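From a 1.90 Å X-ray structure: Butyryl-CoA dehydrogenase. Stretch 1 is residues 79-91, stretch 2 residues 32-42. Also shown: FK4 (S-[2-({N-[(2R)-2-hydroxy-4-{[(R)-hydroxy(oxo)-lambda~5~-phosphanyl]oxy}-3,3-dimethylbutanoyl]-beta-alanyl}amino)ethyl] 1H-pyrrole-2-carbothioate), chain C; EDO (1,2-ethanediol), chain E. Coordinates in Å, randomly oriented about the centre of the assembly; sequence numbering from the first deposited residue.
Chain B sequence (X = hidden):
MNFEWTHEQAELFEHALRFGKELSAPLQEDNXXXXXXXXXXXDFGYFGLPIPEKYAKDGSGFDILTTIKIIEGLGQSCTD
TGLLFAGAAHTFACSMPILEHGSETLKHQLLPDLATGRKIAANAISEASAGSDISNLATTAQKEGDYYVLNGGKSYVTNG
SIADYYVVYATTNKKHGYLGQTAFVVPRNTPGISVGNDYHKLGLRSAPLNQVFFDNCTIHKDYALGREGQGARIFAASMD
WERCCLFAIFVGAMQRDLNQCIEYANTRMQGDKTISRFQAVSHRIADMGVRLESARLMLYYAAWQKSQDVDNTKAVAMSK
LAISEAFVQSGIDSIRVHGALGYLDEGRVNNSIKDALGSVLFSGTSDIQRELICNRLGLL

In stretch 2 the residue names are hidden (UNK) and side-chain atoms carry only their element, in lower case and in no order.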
# COMPACT_ATOMS: atom_id res chain seq x y z
N THR B 79 29.02 5.35 -4.63
CA THR B 79 28.22 5.01 -3.45
C THR B 79 27.98 6.16 -2.49
O THR B 79 27.11 6.07 -1.65
CB THR B 79 28.81 3.87 -2.66
OG1 THR B 79 30.19 4.17 -2.46
CG2 THR B 79 28.57 2.51 -3.44
N ASP B 80 28.76 7.23 -2.60
CA ASP B 80 28.50 8.39 -1.71
C ASP B 80 27.40 9.27 -2.31
O ASP B 80 27.62 10.29 -2.97
CB ASP B 80 29.79 9.19 -1.47
CG ASP B 80 29.62 10.19 -0.35
OD1 ASP B 80 28.46 10.48 0.06
OD2 ASP B 80 30.67 10.70 0.10
N THR B 81 26.16 8.85 -2.07
CA THR B 81 25.00 9.59 -2.54
C THR B 81 24.99 11.03 -1.99
O THR B 81 24.57 11.94 -2.68
CB THR B 81 23.74 8.79 -2.12
OG1 THR B 81 23.88 7.44 -2.65
CG2 THR B 81 22.42 9.42 -2.66
N GLY B 82 25.36 11.18 -0.73
CA GLY B 82 25.32 12.47 -0.01
C GLY B 82 26.20 13.46 -0.75
O GLY B 82 25.84 14.65 -0.90
N LEU B 83 27.33 12.96 -1.22
CA LEU B 83 28.27 13.81 -1.97
C LEU B 83 27.66 14.29 -3.29
O LEU B 83 27.75 15.48 -3.65
CB LEU B 83 29.63 13.11 -2.19
CG LEU B 83 30.66 13.92 -3.04
CD1 LEU B 83 30.99 15.22 -2.34
CD2 LEU B 83 31.96 13.14 -3.19
N LEU B 84 27.03 13.37 -4.02
CA LEU B 84 26.34 13.72 -5.27
C LEU B 84 25.25 14.74 -5.02
O LEU B 84 25.06 15.65 -5.84
CB LEU B 84 25.75 12.46 -5.94
CG LEU B 84 26.85 11.53 -6.46
CD1 LEU B 84 26.16 10.26 -7.00
CD2 LEU B 84 27.76 12.19 -7.54
N PHE B 85 24.53 14.55 -3.93
CA PHE B 85 23.43 15.42 -3.52
C PHE B 85 23.99 16.85 -3.26
O PHE B 85 23.45 17.81 -3.76
CB PHE B 85 22.81 14.87 -2.26
CG PHE B 85 21.85 15.80 -1.57
CD1 PHE B 85 20.67 16.18 -2.17
CD2 PHE B 85 22.12 16.24 -0.28
CE1 PHE B 85 19.77 17.09 -1.52
CE2 PHE B 85 21.26 17.13 0.39
CZ PHE B 85 20.06 17.53 -0.22
N ALA B 86 25.05 16.95 -2.45
CA ALA B 86 25.74 18.27 -2.23
C ALA B 86 26.07 18.95 -3.56
O ALA B 86 25.88 20.17 -3.73
CB ALA B 86 27.00 18.08 -1.37
N GLY B 87 26.60 18.16 -4.50
CA GLY B 87 27.05 18.66 -5.78
C GLY B 87 25.87 19.14 -6.60
O GLY B 87 25.95 20.14 -7.31
N ALA B 88 24.74 18.40 -6.53
CA ALA B 88 23.59 18.76 -7.33
C ALA B 88 22.85 19.96 -6.76
O ALA B 88 22.28 20.74 -7.50
CB ALA B 88 22.65 17.52 -7.49
N ALA B 89 22.92 20.12 -5.44
CA ALA B 89 22.29 21.24 -4.77
C ALA B 89 23.04 22.51 -5.27
O ALA B 89 22.44 23.47 -5.69
CB ALA B 89 22.48 21.11 -3.27
N HIS B 90 24.36 22.44 -5.23
CA HIS B 90 25.21 23.52 -5.71
C HIS B 90 24.92 23.86 -7.18
O HIS B 90 24.76 25.05 -7.55
CB HIS B 90 26.65 23.02 -5.51
CG HIS B 90 27.67 23.66 -6.39
ND1 HIS B 90 28.54 24.62 -5.93
CD2 HIS B 90 28.03 23.41 -7.67
CE1 HIS B 90 29.39 24.94 -6.89
NE2 HIS B 90 29.11 24.23 -7.96
N THR B 91 24.86 22.85 -8.03
CA THR B 91 24.65 23.08 -9.47
C THR B 91 23.24 23.55 -9.80
O THR B 91 23.09 24.54 -10.53
CB THR B 91 24.97 21.84 -10.29
OG1 THR B 91 26.34 21.52 -10.10
CG2 THR B 91 24.71 22.06 -11.82
N UNK B 32 35.48 14.34 8.00
CA UNK B 32 34.96 15.63 7.51
C UNK B 32 34.47 15.57 6.06
O UNK B 32 34.36 14.49 5.50
N UNK B 33 34.19 16.73 5.45
CA UNK B 33 33.71 16.80 4.08
C UNK B 33 34.71 16.17 3.10
O UNK B 33 35.89 16.46 3.19
c UNK B 33 33.78 19.07 1.37
c UNK B 33 33.37 19.19 0.05
c UNK B 33 31.72 17.96 1.92
c UNK B 33 32.98 18.43 2.30
c UNK B 33 32.14 18.70 -0.33
c UNK B 33 31.31 18.08 0.61
c UNK B 33 33.44 18.27 3.71
N UNK B 34 34.26 15.30 2.18
CA UNK B 34 35.22 14.66 1.28
C UNK B 34 35.64 15.60 0.17
O UNK B 34 35.26 15.48 -1.01
c UNK B 34 33.02 13.85 0.84
c UNK B 34 32.95 14.58 2.15
c UNK B 34 34.45 13.43 0.75
N UNK B 35 36.48 16.55 0.54
CA UNK B 35 36.90 17.57 -0.41
C UNK B 35 37.64 16.98 -1.62
O UNK B 35 37.44 17.44 -2.76
n UNK B 35 36.71 21.45 -0.04
n UNK B 35 35.55 23.17 0.95
n UNK B 35 36.09 23.28 -1.30
c UNK B 35 37.75 18.64 0.33
c UNK B 35 36.11 22.63 -0.14
c UNK B 35 37.33 20.72 -1.15
c UNK B 35 38.34 19.71 -0.63
N UNK B 36 38.47 15.95 -1.40
CA UNK B 36 39.18 15.40 -2.54
C UNK B 36 38.21 14.79 -3.57
O UNK B 36 38.41 14.94 -4.79
c UNK B 36 41.42 14.97 -1.44
o UNK B 36 41.76 16.13 -1.76
c UNK B 36 40.20 14.35 -2.12
o UNK B 36 42.01 14.30 -0.57
N UNK B 37 37.20 14.07 -3.08
CA UNK B 37 36.19 13.50 -3.99
C UNK B 37 35.34 14.58 -4.66
O UNK B 37 35.02 14.45 -5.81
c UNK B 37 35.32 12.45 -3.26
c UNK B 37 36.09 11.16 -2.99
n UNK B 37 35.60 10.36 -2.08
o UNK B 37 37.15 10.92 -3.59
N UNK B 38 34.96 15.62 -3.92
CA UNK B 38 34.32 16.81 -4.51
C UNK B 38 35.16 17.33 -5.71
O UNK B 38 34.66 17.47 -6.84
c UNK B 38 34.34 20.18 -4.51
c UNK B 38 33.59 19.16 -3.99
n UNK B 38 33.52 21.19 -4.96
c UNK B 38 29.80 19.65 -3.93
c UNK B 38 32.21 20.84 -4.71
c UNK B 38 30.99 18.96 -3.70
c UNK B 38 31.01 21.57 -4.95
c UNK B 38 32.22 19.55 -4.11
c UNK B 38 34.12 17.88 -3.43
c UNK B 38 29.82 20.97 -4.57
N UNK B 39 36.47 17.54 -5.49
CA UNK B 39 37.34 18.05 -6.57
C UNK B 39 37.46 17.05 -7.73
O UNK B 39 37.46 17.46 -8.89
c UNK B 39 38.68 19.61 -5.04
n UNK B 39 39.67 19.71 -4.15
c UNK B 39 38.75 18.45 -6.02
o UNK B 39 37.74 20.41 -5.07
N UNK B 40 37.47 15.75 -7.42
CA UNK B 40 37.46 14.74 -8.47
C UNK B 40 36.20 14.80 -9.35
O UNK B 40 36.28 14.72 -10.60
c UNK B 40 37.71 13.35 -7.93
N UNK B 41 35.05 14.98 -8.70
CA UNK B 41 33.80 15.21 -9.45
C UNK B 41 33.89 16.50 -10.28
O UNK B 41 33.41 16.54 -11.40
c UNK B 41 31.28 13.25 -9.08
c UNK B 41 32.60 15.33 -8.47
c UNK B 41 31.28 14.12 -6.70
c UNK B 41 32.10 13.96 -7.98
N UNK B 42 34.50 17.55 -9.72
CA UNK B 42 34.81 18.78 -10.45
C UNK B 42 35.61 18.52 -11.72
O UNK B 42 35.20 18.94 -12.81
O01 FK4 C . 5.34 27.18 -7.74
P02 FK4 C . 5.14 28.22 -6.59
O03 FK4 C . 5.26 27.68 -5.12
C04 FK4 C . 4.77 26.41 -4.82
C05 FK4 C . 4.35 26.19 -3.40
C06 FK4 C . 3.90 24.72 -3.26
C07 FK4 C . 3.19 27.18 -3.10
C08 FK4 C . 5.49 26.53 -2.41
O09 FK4 C . 5.04 26.66 -1.08
C10 FK4 C . 6.68 25.55 -2.49
N11 FK4 C . 6.94 24.85 -1.24
C12 FK4 C . 8.00 23.91 -1.21
C13 FK4 C . 9.33 24.55 -0.77
C14 FK4 C . 10.51 23.84 -1.28
N15 FK4 C . 11.61 24.03 -0.44
C16 FK4 C . 12.91 23.48 -0.83
C17 FK4 C . 14.07 24.31 -0.25
S18 FK4 C . 15.61 23.98 -1.06
C19 FK4 C . 15.87 22.24 -0.73
C20 FK4 C . 17.25 21.98 -1.20
C21 FK4 C . 18.04 20.88 -0.96
C22 FK4 C . 19.24 21.11 -1.67
C23 FK4 C . 19.14 22.37 -2.32
N24 FK4 C . 17.93 22.91 -2.05
O25 FK4 C . 15.22 21.69 0.19
O26 FK4 C . 10.54 23.20 -2.33
O27 FK4 C . 7.36 25.30 -3.54
O28 FK4 C . 6.16 29.29 -6.76
C1 EDO E . 26.80 9.60 2.83
O1 EDO E . 27.03 10.87 2.20
C2 EDO E . 26.36 8.47 1.87
O2 EDO E . 25.14 8.93 1.26
O HOH W 1 33.16 10.35 -0.45

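Position 32 has no side-chain atoms and lies beyond the reach of stretch 1; it is Gly32. Position 33 carries one carbon and then a ring of six carbons, which makes it Phe33. Its CB points sideways, but the ring end comes nearer, and CE1 lies 4.1 Å from Leu83 CD1, an apolar contact. At position 34 three carbons close a ring onto the backbone nitrogen: this is Pro34. It occupies the N-cap position, where a residue without an amide hydrogen costs the helix no bond, and its CG packs 4.0 Å from Leu83 CD1.

Position 35 has three carbons, a nitrogen, and a carbon bearing two more nitrogens, the guanidinium of Arg35. Its CA-to-CB bond points away from stretch 1, and no atom of the side chain makes contact with it, so the charge lies outside the contact. Position 36, two carbons with two oxygens on the second, fits Asp36, exposed in the first turn of the helix, where a negative charge suits the helix dipole. Position 37 shows two carbons, the second holding one oxygen and one nitrogen. Elements alone separate this amide from an acid: it is Asn37. Its CB lies 3.4 Å from Leu83 CD2, while ND2 donates to water 1 at 2.9 Å; the same water donates to Asp80 OD2 at 2.6 Å, bridging the stretches.

Position 38 bears one carbon and fused five- and six-membered rings with eight carbons and one nitrogen, hence Trp38. The wide ring system reaches into a hole formed by Leu83, Ala86, Gly87 and His90. CZ3 comes within 3.5 Å of Gly87 CA, and the edge of the six-membered ring meets the face of His90, with planes at 89°. The indole NE1 is hydrogen-bonded elsewhere in the structure, so its burial leaves no polar atom unpaired.

Position 39 repeats the amide pattern and is Asn39, out of reach and partly exposed. The single carbon of position 40 gives Ala40, also out of reach. Position 41 has four carbons, forked at the second: Leu41, whose CD1 lies 3.7 Å from Leu83 CD2 and CD2 4.0 Å from Leu84 CD2. Position 42, without side-chain atoms, is Gly42; a CB there would be crowded by Asn39 O, at 3.0 Å.

The two helices cross at -56°, and no direct hydrogen bond joins the stretches. Leu83 packs against Phe33, Pro34, Asn37, Trp38 and Leu41, while Trp38 fills the hole in return. The indole edge packs against Ala86, with Trp38 CZ3 4.1 Å from Ala86 CB, and close to the bare backbone of Gly87. At the helix start, Asp80 OD1 caps Leu83 N at 3.0 Å, and OD2 takes the water bridge.

Stretch 2, residues 32-42: GFPRDNWNALG
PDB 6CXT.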